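Local atomic coordinates of xylose isomerase-like TIM barrel (Anabaena variabilis ATCC 29413, PDB entry 2QW5), a protein that probably works as a sugar isomerase or epimerase, binding zinc and D-xylose at the mouth of a TIM barrel. Residues A[246-251]-A[264-269]; A[10-15]-A[44-49]; A[85-90]-A[125-130]. All coordinates share one frame; numbering follows the deposited sequence.

Contact 1: residues A[246-251]-A[264-269]. With ZN (zinc ion), chain D.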
loop_
_atom_site.group_PDB
_atom_site.type_symbol
_atom_site.label_atom_id
_atom_site.label_comp_id
_atom_site.label_asym_id
_atom_site.label_seq_id
_atom_site.Cartn_x
_atom_site.Cartn_y
_atom_site.Cartn_z
ATOM N N VAL A 246 -27.126 -7.544 -21.056
ATOM C CA VAL A 246 -26.367 -6.481 -21.745
ATOM C C VAL A 246 -26.458 -5.207 -20.906
ATOM O O VAL A 246 -27.555 -4.859 -20.459
ATOM C CB VAL A 246 -26.915 -6.187 -23.165
ATOM C CG1 VAL A 246 -26.242 -4.952 -23.783
ATOM C CG2 VAL A 246 -26.707 -7.365 -24.096
ATOM N N GLN A 247 -25.297 -4.564 -20.696
ATOM C CA GLN A 247 -25.169 -3.316 -19.967
ATOM C C GLN A 247 -24.551 -2.212 -20.839
ATOM O O GLN A 247 -23.595 -2.454 -21.597
ATOM C CB GLN A 247 -24.327 -3.502 -18.733
ATOM C CG GLN A 247 -24.900 -4.414 -17.726
ATOM C CD GLN A 247 -24.014 -4.490 -16.523
ATOM O OE1 GLN A 247 -22.807 -4.644 -16.648
ATOM N NE2 GLN A 247 -24.598 -4.318 -15.342
ATOM N N VAL A 248 -25.140 -1.013 -20.775
ATOM C CA VAL A 248 -24.621 0.160 -21.477
ATOM C C VAL A 248 -24.029 1.041 -20.380
ATOM O O VAL A 248 -24.707 1.377 -19.382
ATOM C CB VAL A 248 -25.656 0.899 -22.366
ATOM C CG1 VAL A 248 -25.949 0.021 -23.609
ATOM C CG2 VAL A 248 -26.927 1.258 -21.584
ATOM N N SER A 249 -22.762 1.391 -20.575
ATOM C CA SER A 249 -21.981 2.151 -19.603
ATOM C C SER A 249 -20.854 2.821 -20.349
ATOM O O SER A 249 -20.179 2.148 -21.155
ATOM C CB SER A 249 -21.366 1.200 -18.584
ATOM O OG SER A 249 -20.820 1.913 -17.503
ATOM N N PRO A 250 -20.602 4.119 -20.081
ATOM C CA PRO A 250 -19.560 4.809 -20.818
ATOM C C PRO A 250 -18.171 4.370 -20.317
ATOM O O PRO A 250 -18.076 3.764 -19.252
ATOM C CB PRO A 250 -19.869 6.279 -20.506
ATOM C CG PRO A 250 -20.382 6.266 -19.169
ATOM C CD PRO A 250 -21.182 4.997 -19.057
ATOM N N PRO A 251 -17.098 4.639 -21.075
ATOM C CA PRO A 251 -15.742 4.237 -20.598
ATOM C C PRO A 251 -15.325 4.731 -19.212
ATOM O O PRO A 251 -14.679 3.986 -18.473
ATOM C CB PRO A 251 -14.822 4.839 -21.662
ATOM C CG PRO A 251 -15.669 4.762 -22.920
ATOM C CD PRO A 251 -17.030 5.219 -22.430
ATOM N N LYS A 264 -23.466 2.442 -32.243
ATOM C CA LYS A 264 -23.872 1.699 -33.451
ATOM C C LYS A 264 -23.155 0.372 -33.538
ATOM O O LYS A 264 -23.800 -0.681 -33.709
ATOM C CB LYS A 264 -23.604 2.513 -34.721
ATOM C CG LYS A 264 -24.169 1.939 -35.995
ATOM C CD LYS A 264 -23.741 2.756 -37.211
ATOM C CE LYS A 264 -24.445 2.225 -38.471
ATOM N NZ LYS A 264 -24.199 3.044 -39.709
ATOM N N SER A 265 -21.827 0.431 -33.406
ATOM C CA SER A 265 -20.977 -0.775 -33.496
ATOM C C SER A 265 -21.137 -1.775 -32.389
ATOM O O SER A 265 -20.939 -2.981 -32.605
ATOM C CB SER A 265 -19.518 -0.368 -33.605
ATOM O OG SER A 265 -19.303 0.052 -34.916
ATOM N N PHE A 266 -21.499 -1.283 -31.210
ATOM C CA PHE A 266 -21.735 -2.126 -30.040
ATOM C C PHE A 266 -23.150 -2.717 -30.075
ATOM O O PHE A 266 -23.315 -3.909 -29.913
ATOM C CB PHE A 266 -21.520 -1.338 -28.732
ATOM C CG PHE A 266 -21.772 -2.151 -27.509
ATOM C CD1 PHE A 266 -20.845 -3.125 -27.111
ATOM C CD2 PHE A 266 -22.960 -1.995 -26.773
ATOM C CE1 PHE A 266 -21.081 -3.914 -25.980
ATOM C CE2 PHE A 266 -23.221 -2.789 -25.644
ATOM C CZ PHE A 266 -22.259 -3.750 -25.237
ATOM N N LEU A 267 -24.170 -1.881 -30.268
ATOM C CA LEU A 267 -25.548 -2.356 -30.209
ATOM C C LEU A 267 -26.083 -3.081 -31.437
ATOM O O LEU A 267 -26.974 -3.929 -31.283
ATOM C CB LEU A 267 -26.533 -1.217 -29.853
ATOM C CG LEU A 267 -26.579 -0.634 -28.432
ATOM C CD1 LEU A 267 -27.589 0.449 -28.435
ATOM C CD2 LEU A 267 -26.927 -1.677 -27.387
ATOM N N THR A 268 -25.618 -2.736 -32.626
ATOM C CA THR A 268 -26.163 -3.364 -33.843
ATOM C C THR A 268 -26.116 -4.905 -33.816
ATOM O O THR A 268 -27.152 -5.522 -33.999
ATOM C CB THR A 268 -25.554 -2.784 -35.123
ATOM O OG1 THR A 268 -25.934 -1.406 -35.193
ATOM C CG2 THR A 268 -26.054 -3.549 -36.354
ATOM N N PRO A 269 -24.937 -5.518 -33.549
ATOM C CA PRO A 269 -24.923 -6.985 -33.507
ATOM C C PRO A 269 -25.743 -7.613 -32.379
ATOM O O PRO A 269 -26.286 -8.719 -32.552
ATOM C CB PRO A 269 -23.432 -7.329 -33.383
ATOM C CG PRO A 269 -22.771 -6.086 -32.924
ATOM C CD PRO A 269 -23.592 -4.942 -33.373
HETATM ZN ZN ZN D . -20.890 -3.872 -15.444
HETATM O O HOH W 1 -19.358 -3.247 -14.268
#
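The carbonyl O of K264 is gripped by two bonds, both from T268, within the helix and on residues that do not touch the strand. The backbone N of T268 lies 2.9 Å from this O in the ordinary helical bond. T268 OG1 adds a second bond to K264 O, at 2.7 Å, arriving 27° above the carbonyl plane. P269 N has no bond to the turn before, and the helix kinks there.

On the strand, Q247 OE1 binds zinc at 2.4 Å. The chain of Q247 leaves with CG anti to the carbonyl carbon (chi1 -64°) and then runs extended, so that its amide reaches the metal. Water 1 is a further zinc ligand, and E183, D216 and E281 complete the site. Q247 NE2 is hydrogen-bonded to E49, which would fix the amide's rotation and keep OE1 on the metal.

Between strand and helix the packing is apolar and loose. No hydrogen bond links them. F266 has CG anti to its backbone N (chi1 179°), which sends the ring at the strand. V246 CG1 and F266 CE2 meet tip to tip at 4.2 Å. The same CE2 lies 4.1 Å from the carbonyl O of Q247, an oblique approach. V248 CG1 touches F266 CE2 as well, and sits 4.3 Å from L267 CD2. F266 and L267 therefore back the strand on the side away from the zinc.

Strand 246-248 and helix 264-269 run nearly antiparallel, their short axes 11.0 Å apart at closest. This is the packing of strand on following helix in a beta-alpha-beta unit of the TIM barrel. Strand 278-280 completes the unit beside V246 and V248, helix 314-332 lies against V248 and L267, and F266 also meets the ring of F230.

Contact 2: residues A[10-15]-A[44-49]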
loop_
_atom_site.group_PDB
_atom_site.type_symbol
_atom_site.label_atom_id
_atom_site.label_comp_id
_atom_site.label_asym_id
_atom_site.label_seq_id
_atom_site.Cartn_x
_atom_site.Cartn_y
_atom_site.Cartn_z
ATOM N N ASP A 10 -36.932 -3.167 -22.690
ATOM C CA ASP A 10 -36.976 -2.717 -21.291
ATOM C C ASP A 10 -35.596 -2.156 -20.959
ATOM O O ASP A 10 -34.565 -2.765 -21.297
ATOM C CB ASP A 10 -37.268 -3.884 -20.334
ATOM C CG ASP A 10 -38.718 -4.302 -20.328
ATOM O OD1 ASP A 10 -39.570 -3.575 -20.849
ATOM O OD2 ASP A 10 -39.011 -5.367 -19.764
ATOM N N ILE A 11 -35.594 -1.013 -20.301
ATOM C CA ILE A 11 -34.370 -0.356 -19.884
ATOM C C ILE A 11 -34.349 -0.368 -18.373
ATOM O O ILE A 11 -35.288 0.118 -17.729
ATOM C CB ILE A 11 -34.263 1.116 -20.426
ATOM C CG1 ILE A 11 -34.480 1.179 -21.936
ATOM C CG2 ILE A 11 -32.904 1.765 -20.048
ATOM C CD1 ILE A 11 -33.547 0.304 -22.704
ATOM N N TYR A 12 -33.279 -0.925 -17.804
ATOM C CA TYR A 12 -33.067 -0.973 -16.348
ATOM C C TYR A 12 -31.979 0.029 -15.983
ATOM O O TYR A 12 -31.317 0.556 -16.863
ATOM C CB TYR A 12 -32.584 -2.355 -15.929
ATOM C CG TYR A 12 -33.567 -3.511 -16.001
ATOM C CD1 TYR A 12 -34.783 -3.450 -16.727
ATOM C CD2 TYR A 12 -33.208 -4.757 -15.450
ATOM C CE1 TYR A 12 -35.636 -4.592 -16.798
ATOM C CE2 TYR A 12 -34.051 -5.859 -15.528
ATOM C CZ TYR A 12 -35.255 -5.779 -16.191
ATOM O OH TYR A 12 -36.052 -6.901 -16.265
ATOM N N ILE A 13 -31.841 0.325 -14.707
ATOM C CA ILE A 13 -30.708 1.123 -14.199
ATOM C C ILE A 13 -30.117 0.489 -12.951
ATOM O O ILE A 13 -30.839 -0.037 -12.111
ATOM C CB ILE A 13 -31.097 2.585 -13.975
ATOM C CG1 ILE A 13 -29.855 3.419 -13.624
ATOM C CG2 ILE A 13 -32.253 2.687 -12.956
ATOM C CD1 ILE A 13 -30.066 4.949 -13.728
ATOM N N SER A 14 -28.782 0.526 -12.842
ATOM C CA SER A 14 -28.091 0.003 -11.679
ATOM C C SER A 14 -28.203 0.905 -10.436
ATOM O O SER A 14 -28.032 2.106 -10.530
ATOM C CB SER A 14 -26.602 -0.123 -11.962
ATOM O OG SER A 14 -25.933 -0.575 -10.808
ATOM N N PHE A 15 -28.382 0.273 -9.267
ATOM C CA PHE A 15 -28.330 0.977 -7.965
ATOM C C PHE A 15 -26.916 1.453 -7.588
ATOM O O PHE A 15 -26.782 2.098 -6.568
ATOM C CB PHE A 15 -29.033 0.211 -6.814
ATOM C CG PHE A 15 -30.361 0.799 -6.456
ATOM C CD1 PHE A 15 -31.354 0.930 -7.434
ATOM C CD2 PHE A 15 -30.612 1.266 -5.156
ATOM C CE1 PHE A 15 -32.586 1.505 -7.133
ATOM C CE2 PHE A 15 -31.854 1.869 -4.839
ATOM C CZ PHE A 15 -32.845 1.961 -5.829
ATOM N N GLY A 44 -38.863 6.345 -17.273
ATOM C CA GLY A 44 -39.119 5.203 -18.140
ATOM C C GLY A 44 -38.428 3.908 -17.781
ATOM O O GLY A 44 -38.560 2.937 -18.506
ATOM N N TYR A 45 -37.693 3.878 -16.678
ATOM C CA TYR A 45 -36.998 2.654 -16.244
ATOM C C TYR A 45 -38.038 1.668 -15.748
ATOM O O TYR A 45 -38.948 2.057 -15.015
ATOM C CB TYR A 45 -35.955 2.957 -15.153
ATOM C CG TYR A 45 -34.745 3.717 -15.668
ATOM C CD1 TYR A 45 -33.768 3.052 -16.418
ATOM C CD2 TYR A 45 -34.550 5.090 -15.384
ATOM C CE1 TYR A 45 -32.666 3.722 -16.910
ATOM C CE2 TYR A 45 -33.432 5.773 -15.848
ATOM C CZ TYR A 45 -32.473 5.074 -16.595
ATOM O OH TYR A 45 -31.369 5.730 -17.101
ATOM N N SER A 46 -37.915 0.420 -16.201
ATOM C CA SER A 46 -38.819 -0.684 -15.858
ATOM C C SER A 46 -38.196 -1.765 -14.950
ATOM O O SER A 46 -38.889 -2.701 -14.495
ATOM C CB SER A 46 -39.344 -1.304 -17.131
ATOM O OG SER A 46 -38.289 -1.893 -17.827
ATOM N N GLY A 47 -36.909 -1.624 -14.656
ATOM C CA GLY A 47 -36.258 -2.534 -13.731
ATOM C C GLY A 47 -34.962 -1.977 -13.172
ATOM O O GLY A 47 -34.448 -0.973 -13.652
ATOM N N PHE A 48 -34.447 -2.650 -12.146
ATOM C CA PHE A 48 -33.263 -2.145 -11.377
ATOM C C PHE A 48 -32.274 -3.220 -11.064
ATOM O O PHE A 48 -32.702 -4.324 -10.841
ATOM C CB PHE A 48 -33.778 -1.463 -10.109
ATOM C CG PHE A 48 -34.741 -0.372 -10.419
ATOM C CD1 PHE A 48 -34.292 0.917 -10.701
ATOM C CD2 PHE A 48 -36.075 -0.663 -10.592
ATOM C CE1 PHE A 48 -35.204 1.928 -11.088
ATOM C CE2 PHE A 48 -37.001 0.329 -10.997
ATOM C CZ PHE A 48 -36.559 1.622 -11.242
ATOM N N GLU A 49 -30.966 -2.925 -11.096
ATOM C CA GLU A 49 -29.959 -3.912 -10.724
ATOM C C GLU A 49 -29.624 -3.604 -9.291
ATOM O O GLU A 49 -29.213 -2.496 -8.976
ATOM C CB GLU A 49 -28.627 -3.862 -11.490
ATOM C CG GLU A 49 -28.657 -3.673 -12.953
ATOM C CD GLU A 49 -27.270 -3.990 -13.573
ATOM O OE1 GLU A 49 -26.203 -3.920 -12.880
ATOM O OE2 GLU A 49 -27.270 -4.312 -14.755
HETATM O O HOH W 2 -38.000 0.305 -19.772
HETATM O O HOH W 3 -25.487 -3.131 -10.326
#
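The first two strands of the TIM barrel lie side by side here, joined through helix 27-42 as a beta-alpha-beta unit. That helix ends in a Schellman motif, in which G44 takes the positive phi that favours glycine.

Four backbone bonds tie the parallel strands. S46 N approaches I11 O nearly along the C=O axis, at 3.1 Å. I13 is bonded at both ends: its N gives to G47 O, and its O accepts from E49 N. F15 N to E49 O is the shortest of the four, at 2.9 Å.

I13 and F48 point to the outer surface of the barrel. I13 CB sits over one face of the Y45 ring, 3.8 Å from its centroid, a CH-pi contact. I13 CD1 reaches on to the hydroxyl end of that ring. I13 CG2 sits between the two rings, against Y45 CG and 3.5 Å from F48 CD1, so the isoleucine is wedged between them. I11 CG2 adds to the Y45 packing at CE1, while Y45 OH is hydrogen-bonded to A318 O of helix 314-332. An alanine at Y45 would lose the ring over I13 and the bond to A318, and would probably loosen the seating of that helix.

The inner surface carries Y12, S14 and E49. The Y12 ring lies over G47 CA, 3.7 Å from its centroid; a beta carbon on G47 would clash with Y12 CE1. Water 3 joins S14 OG, at 2.6 Å, to E49 OE1, at 2.8 Å. S14 OG is also hydrogen-bonded to F16 N. E49 OE2 is hydrogen-bonded to Y245 OH, and OE1 lies close to the like-charged E281, which may raise one pKa. Here E49, inside, lies near the zinc; apolar outer packing on helices typifies TIM barrels.

Contact 3: residues A[85-90]-A[125-130]. With XLS (D-xylose), chain C.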
loop_
_atom_site.group_PDB
_atom_site.type_symbol
_atom_site.label_atom_id
_atom_site.label_comp_id
_atom_site.label_asym_id
_atom_site.label_seq_id
_atom_site.Cartn_x
_atom_site.Cartn_y
_atom_site.Cartn_z
ATOM N N SER A 85 -32.691 -7.362 -11.349
ATOM C CA SER A 85 -31.528 -8.215 -11.640
ATOM C C SER A 85 -30.540 -7.971 -10.469
ATOM O O SER A 85 -30.639 -6.979 -9.754
ATOM C CB SER A 85 -30.925 -7.880 -12.988
ATOM O OG SER A 85 -30.457 -6.550 -13.023
ATOM N N THR A 86 -29.625 -8.899 -10.239
ATOM C CA THR A 86 -28.659 -8.773 -9.162
ATOM C C THR A 86 -27.225 -8.753 -9.673
ATOM O O THR A 86 -26.914 -9.355 -10.726
ATOM C CB THR A 86 -28.790 -9.883 -8.104
ATOM O OG1 THR A 86 -28.525 -11.154 -8.722
ATOM C CG2 THR A 86 -30.110 -9.871 -7.486
ATOM N N ASN A 87 -26.384 -8.030 -8.936
ATOM C CA ASN A 87 -24.959 -7.963 -9.158
ATOM C C ASN A 87 -24.286 -8.632 -7.939
ATOM O O ASN A 87 -24.457 -8.216 -6.788
ATOM C CB ASN A 87 -24.485 -6.540 -9.368
ATOM C CG ASN A 87 -23.056 -6.471 -9.781
ATOM O OD1 ASN A 87 -22.175 -6.735 -8.985
ATOM N ND2 ASN A 87 -22.815 -6.074 -11.016
ATOM N N VAL A 88 -23.533 -9.675 -8.225
ATOM C CA VAL A 88 -22.914 -10.512 -7.221
ATOM C C VAL A 88 -21.499 -10.822 -7.645
ATOM O O VAL A 88 -21.271 -11.144 -8.798
ATOM C CB VAL A 88 -23.690 -11.861 -7.024
ATOM C CG1 VAL A 88 -22.927 -12.772 -6.115
ATOM C CG2 VAL A 88 -25.104 -11.602 -6.412
ATOM N N GLY A 89 -20.581 -10.749 -6.698
ATOM C CA GLY A 89 -19.179 -11.057 -6.945
ATOM C C GLY A 89 -18.600 -12.074 -6.007
ATOM O O GLY A 89 -18.957 -12.129 -4.831
ATOM N N ALA A 90 -17.700 -12.908 -6.540
ATOM C CA ALA A 90 -16.891 -13.798 -5.715
ATOM C C ALA A 90 -15.943 -12.884 -4.925
ATOM O O ALA A 90 -15.630 -11.758 -5.363
ATOM C CB ALA A 90 -16.067 -14.784 -6.593
ATOM N N ILE A 125 -32.070 -12.881 -13.549
ATOM C CA ILE A 125 -30.704 -12.640 -13.974
ATOM C C ILE A 125 -29.834 -12.294 -12.759
ATOM O O ILE A 125 -30.137 -11.330 -12.025
ATOM C CB ILE A 125 -30.604 -11.487 -14.988
ATOM C CG1 ILE A 125 -31.374 -11.795 -16.288
ATOM C CG2 ILE A 125 -29.152 -11.228 -15.352
ATOM C CD1 ILE A 125 -31.516 -10.580 -17.200
HETATM N N MSE A 126 -28.785 -13.101 -12.551
HETATM C CA MSE A 126 -27.738 -12.838 -11.545
HETATM C C MSE A 126 -26.466 -12.695 -12.358
HETATM O O MSE A 126 -26.064 -13.655 -13.068
HETATM C CB MSE A 126 -27.590 -13.982 -10.556
HETATM C CG MSE A 126 -26.534 -13.716 -9.474
HETATM SE SE MSE A 126 -26.506 -15.011 -8.141
HETATM C CE MSE A 126 -24.801 -15.889 -8.472
HETATM N N MSE A 127 -25.815 -11.535 -12.237
HETATM C CA MSE A 127 -24.604 -11.242 -13.023
HETATM C C MSE A 127 -23.456 -10.780 -12.167
HETATM O O MSE A 127 -23.661 -10.365 -11.040
HETATM C CB MSE A 127 -24.883 -10.127 -14.037
HETATM C CG MSE A 127 -25.383 -8.819 -13.378
HETATM SE SE MSE A 127 -24.638 -7.369 -14.237
HETATM C CE MSE A 127 -22.747 -7.515 -13.813
ATOM N N GLY A 128 -22.247 -10.873 -12.709
ATOM C CA GLY A 128 -21.093 -10.268 -12.069
ATOM C C GLY A 128 -19.863 -11.127 -12.146
ATOM O O GLY A 128 -19.864 -12.113 -12.868
ATOM N N PRO A 129 -18.789 -10.709 -11.433
ATOM C CA PRO A 129 -17.510 -11.391 -11.395
ATOM C C PRO A 129 -17.523 -12.582 -10.404
ATOM O O PRO A 129 -16.853 -12.557 -9.352
ATOM C CB PRO A 129 -16.556 -10.276 -10.976
ATOM C CG PRO A 129 -17.415 -9.404 -10.085
ATOM C CD PRO A 129 -18.765 -9.463 -10.622
ATOM N N ILE A 130 -18.210 -13.653 -10.824
ATOM C CA ILE A 130 -18.449 -14.829 -9.998
ATOM C C ILE A 130 -17.457 -16.021 -10.220
ATOM O O ILE A 130 -17.720 -17.117 -9.714
ATOM C CB ILE A 130 -19.926 -15.290 -10.086
ATOM C CG1 ILE A 130 -20.324 -15.732 -11.504
ATOM C CG2 ILE A 130 -20.899 -14.129 -9.566
ATOM C CD1 ILE A 130 -21.675 -16.372 -11.597
HETATM C C1 XLS C . -17.906 -3.590 -11.624
HETATM C C2 XLS C . -18.311 -4.884 -10.930
HETATM C C3 XLS C . -18.178 -4.842 -9.367
HETATM C C4 XLS C . -19.272 -5.582 -8.624
HETATM O O1 XLS C . -17.243 -3.495 -12.891
HETATM O O2 XLS C . -19.590 -5.340 -11.373
HETATM O O3 XLS C . -18.110 -3.572 -8.715
HETATM O O4 XLS C . -19.382 -6.867 -9.167
#
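Segments 85-90 and 125-130 run parallel, their short strand axes 24° apart. T86 N bonds to I125 O, T86 O accepts from M127 N at 2.9 Å, and V88 N meets M127 O nearly along its C=O axis. Beyond the strands, A90 N bonds to P129 O at 3.0 Å. P129 centres an inverse gamma turn, closed by a weak bond from I130 N to G128 O. G128 has a positive phi, and a beta carbon there would also clash with V88 O.

These are the third and fourth strands of the TIM barrel, linked through helix 101-120. On the outer side, T86 OG1 lies 3.3 Å from M126 CG and is hydrogen-bonded to T118 of that helix. V88 CG2 crosses the same M126 chain obliquely.

On the inner side, the selenomethionine M127 bends at chi2 and chi3, bringing CE to 3.1 Å from N87 ND2, a tight contact. N87 has CG anti to its backbone N (chi1 -172°) and turns its amide to the D-xylose. XLS O4 gives a bond to N87 OD1 at 2.8 Å; N87 ND2 gives a weak one to XLS O2. P129 CD presses on XLS O4 at 3.0 Å.

In the fold
From the N terminus, contact 2 comes first: segment 44-49 returns to 10-15 after helix 27-42. Contact 3 closes the next loop, bringing 125-130 beside 85-90 after helix 101-120. Contact 1 closes the shortest loop, from strand 243-248 to helix 263-273. The three follow in series; none nests in or crosses another. They are joined through the one closed sheet. Strands 47-51 and 83-87 are neighbours, and F48 O and S85 N are probably bonded between contacts 2 and 3. Inside the barrel, Q247 of contact 1 meets E49 of contact 2 and M127 of contact 3, beside the zinc and the D-xylose.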